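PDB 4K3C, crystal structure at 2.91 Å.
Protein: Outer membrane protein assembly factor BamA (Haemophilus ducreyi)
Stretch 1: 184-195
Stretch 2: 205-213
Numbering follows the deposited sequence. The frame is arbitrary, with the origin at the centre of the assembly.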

ATOM      1  N   ASN A 184       1.616  -8.123  18.094  1.00 51.27           N
ATOM      2  CA  ASN A 184       2.583  -8.858  18.888  1.00 37.91           C
ATOM      3  C   ASN A 184       1.924 -10.082  19.570  1.00 44.43           C
ATOM      4  O   ASN A 184       2.344 -10.527  20.631  1.00 47.41           O
ATOM      5  CB  ASN A 184       3.244  -7.913  19.886  1.00 39.47           C
ATOM      6  CG  ASN A 184       4.404  -8.543  20.603  1.00 51.99           C
ATOM      7  OD1 ASN A 184       4.966  -9.532  20.137  1.00 41.76           O
ATOM      8  ND2 ASN A 184       4.769  -7.983  21.754  1.00 56.57           N
ATOM      9  N   PHE A 185       0.867 -10.592  18.942  1.00 41.62           N
ATOM     10  CA  PHE A 185       0.212 -11.847  19.297  1.00 49.06           C
ATOM     11  C   PHE A 185       1.136 -12.967  18.910  1.00 62.69           C
ATOM     12  O   PHE A 185       1.567 -13.016  17.769  1.00 92.75           O
ATOM     13  CB  PHE A 185      -1.051 -11.968  18.435  1.00 43.15           C
ATOM     14  CG  PHE A 185      -1.782 -13.284  18.560  1.00 36.81           C
ATOM     15  CD1 PHE A 185      -1.349 -14.417  17.880  1.00 35.87           C
ATOM     16  CD2 PHE A 185      -2.948 -13.363  19.300  1.00 40.85           C
ATOM     17  CE1 PHE A 185      -2.033 -15.611  17.982  1.00 44.76           C
ATOM     18  CE2 PHE A 185      -3.643 -14.550  19.401  1.00 48.12           C
ATOM     19  CZ  PHE A 185      -3.187 -15.677  18.741  1.00 51.98           C
ATOM     20  N   LEU A 186       1.469 -13.863  19.824  1.00 41.02           N
ATOM     21  CA  LEU A 186       1.247 -13.695  21.233  1.00 44.43           C
ATOM     22  C   LEU A 186       2.665 -13.609  21.723  1.00 44.81           C
ATOM     23  O   LEU A 186       3.248 -14.624  22.081  1.00 39.04           O
ATOM     24  CB  LEU A 186       0.645 -14.959  21.837  1.00 58.30           C
ATOM     25  CG  LEU A 186      -0.420 -15.795  21.120  1.00 56.92           C
ATOM     26  CD1 LEU A 186       0.184 -16.937  20.311  1.00 35.43           C
ATOM     27  CD2 LEU A 186      -1.394 -16.324  22.164  1.00 45.59           C
ATOM     28  N   GLY A 187       3.244 -12.414  21.695  1.00 45.82           N
ATOM     29  CA  GLY A 187       4.654 -12.250  21.983  1.00 40.93           C
ATOM     30  C   GLY A 187       5.503 -12.659  20.794  1.00 46.91           C
ATOM     31  O   GLY A 187       6.727 -12.587  20.853  1.00 49.80           O
ATOM     32  N   MET A 188       4.845 -13.074  19.713  1.00 39.46           N
ATOM     33  CA  MET A 188       5.513 -13.588  18.525  1.00 46.24           C
ATOM     34  C   MET A 188       5.726 -12.552  17.414  1.00 47.16           C
ATOM     35  O   MET A 188       6.238 -12.872  16.340  1.00 55.26           O
ATOM     36  CB  MET A 188       4.713 -14.756  17.959  1.00 64.75           C
ATOM     37  CG  MET A 188       4.705 -16.006  18.818  1.00 70.67           C
ATOM     38  SD  MET A 188       3.558 -17.254  18.176  1.00 42.69           S
ATOM     39  CE  MET A 188       3.935 -18.527  19.377  1.00 44.70           C
ATOM     40  N   GLY A 189       5.309 -11.318  17.652  1.00 45.38           N
ATOM     41  CA  GLY A 189       5.527 -10.265  16.683  1.00 44.01           C
ATOM     42  C   GLY A 189       4.580 -10.269  15.496  1.00 44.79           C
ATOM     43  O   GLY A 189       4.695  -9.444  14.591  1.00 47.11           O
ATOM     44  N   SER A 190       3.628 -11.183  15.487  1.00 36.03           N
ATOM     45  CA  SER A 190       2.634 -11.166  14.433  1.00 41.06           C
ATOM     46  C   SER A 190       1.395 -10.316  14.785  1.00 39.60           C
ATOM     47  O   SER A 190       1.392  -9.532  15.738  1.00 36.11           O
ATOM     48  CB  SER A 190       2.233 -12.590  14.093  1.00 50.93           C
ATOM     49  OG  SER A 190       1.920 -13.322  15.260  1.00 47.12           O
ATOM     50  N   SER A 191       0.347 -10.444  13.986  1.00 37.75           N
ATOM     51  CA  SER A 191      -0.819  -9.613  14.191  1.00 39.58           C
ATOM     52  C   SER A 191      -2.075 -10.345  13.777  1.00 44.28           C
ATOM     53  O   SER A 191      -2.159 -10.885  12.681  1.00 52.85           O
ATOM     54  CB  SER A 191      -0.696  -8.307  13.420  1.00 50.83           C
ATOM     55  OG  SER A 191      -1.634  -7.358  13.902  1.00 62.97           O
ATOM     56  N   LEU A 192      -3.049 -10.350  14.679  1.00 37.43           N
ATOM     57  CA  LEU A 192      -4.314 -11.010  14.461  1.00 38.92           C
ATOM     58  C   LEU A 192      -5.396  -9.954  14.471  1.00 51.24           C
ATOM     59  O   LEU A 192      -5.387  -9.066  15.318  1.00 31.31           O
ATOM     60  CB  LEU A 192      -4.539 -12.023  15.567  1.00 31.16           C
ATOM     61  CG  LEU A 192      -5.864 -12.759  15.614  1.00 35.35           C
ATOM     62  CD1 LEU A 192      -6.050 -13.615  14.376  1.00 29.98           C
ATOM     63  CD2 LEU A 192      -5.887 -13.608  16.874  1.00 43.40           C
ATOM     64  N   GLY A 193      -6.332 -10.046  13.533  1.00 37.52           N
ATOM     65  CA  GLY A 193      -7.371  -9.051  13.448  1.00 29.84           C
ATOM     66  C   GLY A 193      -8.707  -9.589  13.037  1.00 42.77           C
ATOM     67  O   GLY A 193      -8.798 -10.514  12.237  1.00 31.36           O
ATOM     68  N   LEU A 194      -9.739  -8.997  13.618  1.00 29.58           N
ATOM     69  CA  LEU A 194     -11.109  -9.256  13.236  1.00 38.74           C
ATOM     70  C   LEU A 194     -11.647  -7.961  12.668  1.00 43.09           C
ATOM     71  O   LEU A 194     -11.547  -6.893  13.285  1.00 29.81           O
ATOM     72  CB  LEU A 194     -11.947  -9.655  14.455  1.00 38.73           C
ATOM     73  CG  LEU A 194     -13.178 -10.565  14.345  1.00 33.42           C
ATOM     74  CD1 LEU A 194     -14.080 -10.337  15.516  1.00 30.34           C
ATOM     75  CD2 LEU A 194     -13.927 -10.379  13.030  1.00 29.98           C
ATOM     76  N   ASN A 195     -12.241  -8.062  11.491  1.00 44.96           N
ATOM     77  CA  ASN A 195     -12.731  -6.890  10.808  1.00 46.95           C
ATOM     78  C   ASN A 195     -14.051  -7.150  10.121  1.00 40.71           C
ATOM     79  O   ASN A 195     -14.271  -8.214   9.543  1.00 41.59           O
ATOM     80  CB  ASN A 195     -11.702  -6.408   9.791  1.00 59.38           C
ATOM     81  CG  ASN A 195     -10.809  -5.329  10.343  1.00 75.30           C
ATOM     82  OD1 ASN A 195      -9.688  -5.604  10.777  1.00 75.10           O
ATOM     83  ND2 ASN A 195     -11.304  -4.082  10.344  1.00 82.14           N
ATOM     84  N   VAL A 205     -17.074  -9.699   6.624  1.00 36.16           N
ATOM     85  CA  VAL A 205     -16.350  -9.994   7.837  1.00 39.90           C
ATOM     86  C   VAL A 205     -15.076 -10.712   7.435  1.00 47.22           C
ATOM     87  O   VAL A 205     -15.026 -11.398   6.422  1.00 54.08           O
ATOM     88  CB  VAL A 205     -17.188 -10.870   8.775  1.00 41.21           C
ATOM     89  CG1 VAL A 205     -16.452 -11.153  10.088  1.00 28.73           C
ATOM     90  CG2 VAL A 205     -18.484 -10.186   9.033  1.00 32.54           C
ATOM     91  N   ASN A 206     -14.055 -10.578   8.260  1.00 51.37           N
ATOM     92  CA  ASN A 206     -12.738 -10.923   7.845  1.00 27.39           C
ATOM     93  C   ASN A 206     -11.879 -11.242   9.058  1.00 32.76           C
ATOM     94  O   ASN A 206     -11.679 -10.376   9.927  1.00 31.37           O
ATOM     95  CB  ASN A 206     -12.188  -9.691   7.151  1.00 45.22           C
ATOM     96  CG  ASN A 206     -10.772  -9.852   6.753  1.00 56.87           C
ATOM     97  OD1 ASN A 206     -10.419 -10.826   6.087  1.00 61.53           O
ATOM     98  ND2 ASN A 206      -9.928  -8.911   7.167  1.00 66.17           N
ATOM     99  N   LEU A 207     -11.383 -12.475   9.155  1.00 28.56           N
ATOM    100  CA  LEU A 207     -10.341 -12.763  10.144  1.00 27.88           C
ATOM    101  C   LEU A 207      -9.021 -12.882   9.425  1.00 41.25           C
ATOM    102  O   LEU A 207      -8.939 -13.519   8.375  1.00 48.63           O
ATOM    103  CB  LEU A 207     -10.610 -14.056  10.893  1.00 42.05           C
ATOM    104  CG  LEU A 207      -9.691 -14.194  12.112  1.00 42.34           C
ATOM    105  CD1 LEU A 207     -10.442 -14.791  13.283  1.00 31.20           C
ATOM    106  CD2 LEU A 207      -8.474 -15.043  11.791  1.00 49.12           C
ATOM    107  N   SER A 208      -7.977 -12.290   9.985  1.00 32.66           N
ATOM    108  CA  SER A 208      -6.698 -12.253   9.277  1.00 34.39           C
ATOM    109  C   SER A 208      -5.532 -12.409  10.239  1.00 43.51           C
ATOM    110  O   SER A 208      -5.531 -11.815  11.330  1.00 48.98           O
ATOM    111  CB  SER A 208      -6.548 -10.939   8.511  1.00 36.37           C
ATOM    112  OG  SER A 208      -6.369  -9.854   9.410  1.00 53.04           O
ATOM    113  N   TYR A 209      -4.546 -13.213   9.833  1.00 32.83           N
ATOM    114  CA  TYR A 209      -3.321 -13.370  10.606  1.00 29.50           C
ATOM    115  C   TYR A 209      -2.073 -12.978   9.802  1.00 29.79           C
ATOM    116  O   TYR A 209      -1.839 -13.491   8.727  1.00 32.66           O
ATOM    117  CB  TYR A 209      -3.197 -14.798  11.157  1.00 29.73           C
ATOM    118  CG  TYR A 209      -1.934 -15.034  11.966  1.00 30.56           C
ATOM    119  CD1 TYR A 209      -1.772 -14.477  13.230  1.00 37.39           C
ATOM    120  CD2 TYR A 209      -0.904 -15.799  11.456  1.00 41.29           C
ATOM    121  CE1 TYR A 209      -0.600 -14.690  13.971  1.00 34.71           C
ATOM    122  CE2 TYR A 209       0.261 -16.009  12.177  1.00 52.89           C
ATOM    123  CZ  TYR A 209       0.410 -15.461  13.434  1.00 43.39           C
ATOM    124  OH  TYR A 209       1.590 -15.694  14.118  1.00 42.49           O
ATOM    125  N   THR A 210      -1.256 -12.089  10.346  1.00 35.71           N
ATOM    126  CA  THR A 210      -0.084 -11.619   9.625  1.00 47.10           C
ATOM    127  C   THR A 210       1.245 -11.922  10.323  1.00 51.04           C
ATOM    128  O   THR A 210       1.525 -11.402  11.398  1.00 53.72           O
ATOM    129  CB  THR A 210      -0.167 -10.095   9.414  1.00 54.88           C
ATOM    130  OG1 THR A 210      -1.526  -9.716   9.166  1.00 59.04           O
ATOM    131  CG2 THR A 210       0.687  -9.685   8.246  1.00 53.66           C
ATOM    132  N   GLU A 211       2.074 -12.748   9.700  1.00 52.94           N
ATOM    133  CA  GLU A 211       3.437 -12.965  10.182  1.00 56.54           C
ATOM    134  C   GLU A 211       4.437 -12.161   9.323  1.00 54.64           C
ATOM    135  O   GLU A 211       4.690 -12.493   8.161  1.00 60.70           O
ATOM    136  CB  GLU A 211       3.768 -14.465  10.191  1.00 33.52           C
ATOM    137  CG  GLU A 211       5.136 -14.850  10.766  1.00 37.98           C
ATOM    138  CD  GLU A 211       5.393 -14.336  12.176  1.00 65.31           C
ATOM    139  OE1 GLU A 211       6.173 -13.364  12.322  1.00 75.16           O
ATOM    140  OE2 GLU A 211       4.834 -14.918  13.136  1.00 71.94           O
ATOM    141  N   PRO A 212       4.980 -11.073   9.885  1.00 45.30           N
ATOM    142  CA  PRO A 212       5.928 -10.194   9.197  1.00 51.12           C
ATOM    143  C   PRO A 212       7.188 -10.942   8.808  1.00 55.30           C
ATOM    144  O   PRO A 212       7.804 -10.668   7.768  1.00 45.58           O
ATOM    145  CB  PRO A 212       6.267  -9.155  10.269  1.00 44.61           C
ATOM    146  CG  PRO A 212       5.084  -9.088  11.081  1.00 50.43           C
ATOM    147  CD  PRO A 212       4.569 -10.503  11.173  1.00 52.18           C
ATOM    148  N   TYR A 213       7.586 -11.871   9.666  1.00 57.02           N
ATOM    149  CA  TYR A 213       8.679 -12.757   9.328  1.00 58.67           C
ATOM    150  C   TYR A 213       8.044 -14.054   8.926  1.00 63.83           C
ATOM    151  O   TYR A 213       6.860 -14.042   8.637  1.00 85.92           O
ATOM    152  CB  TYR A 213       9.706 -12.791  10.451  1.00 55.16           C
ATOM    153  CG  TYR A 213      10.276 -11.390  10.551  1.00 61.70           C
ATOM    154  CD1 TYR A 213       9.660 -10.419  11.339  1.00 54.95           C
ATOM    155  CD2 TYR A 213      11.355 -11.004   9.761  1.00 72.72           C
ATOM    156  CE1 TYR A 213      10.139  -9.124  11.386  1.00 62.29           C
ATOM    157  CE2 TYR A 213      11.850  -9.705   9.802  1.00 77.86           C
ATOM    158  CZ  TYR A 213      11.239  -8.767  10.614  1.00 76.65           C
ATOM    159  OH  TYR A 213      11.732  -7.477  10.653  1.00 74.57           O
TER

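The two stretches are neighbouring antiparallel β-strands joined chiefly by a regular ladder of backbone hydrogen bonds, with an apolar row on one face of the sheet and a tyrosine–serine hydrogen bond near the end of the ladder. The two strands run antiparallel, at 171° between their N-to-C directions, and their axes approach to 4.7 Å. Three residue pairs carry the hydrogen bonds, each in both directions. Ser191 N donates to Thr210 O (3.0 Å) and Thr210 N returns to Ser191 O (2.8 Å); Gly193 N reaches Ser208 O at 2.9 Å and Ser208 N reaches Gly193 O at 3.0 Å. In the last pair, Asn195 N to Asn206 O is 2.8 Å, whereas the return bond from Asn206 N to Asn195 O, though 2.7 Å long, is weak because its angle at hydrogen is only 120°.

Between these rungs lie the non-hydrogen-bonded pairs Leu192–Tyr209 and Leu194–Leu207, where CA-H groups point at carbonyls already engaged in the ladder. Tyr209 CA lies 3.4 Å from Ser191 O, and Leu192 CA 3.5 Å from Ser208 O.

The side chains alternate between the two faces. Leu192, Leu194, Leu207 and Tyr209 share one face, where contacts also run diagonally across the register: Leu192 CD1 meets Leu207 CD2 at 3.8 Å. Leu192 CB sits 4.4 Å from Tyr209 CD1, at the edge of the tyrosine ring. Nearby, Leu194 CD2 packs against Val205 CG1 at 4.0 Å. Both Leu194 and Leu207 are on the surface, so this apolar row is not a sealed core.

The face bearing Ser191, Ser208, Thr210, Asn195 and Asn206 is more polar. Gly193 adds no side chain there, but the space beside Ser208 would accommodate a CB, so this contact alone does not require glycine.

Toward the start of stretch 1, Tyr209 extends beyond its backbone partner. Its OH donates to Ser190 OG (2.7 Å), and Ser190 OG in turn donates to Phe185 O (2.6 Å), a relay that links the second strand to the turn preceding the first. The ring of Phe185 adds an apolar contact, with its CD1 4.0 Å from Tyr209 CE1. Within that turn, Gly189 N donates to Asn184 OD1 at 3.1 Å. Where the second stretch turns its corner, Pro212 covers the neighbouring backbone through its ring: Pro212 CG is 3.5 Å from Gly189 O, and Pro212 CD is 3.8 Å from Ser190 CA.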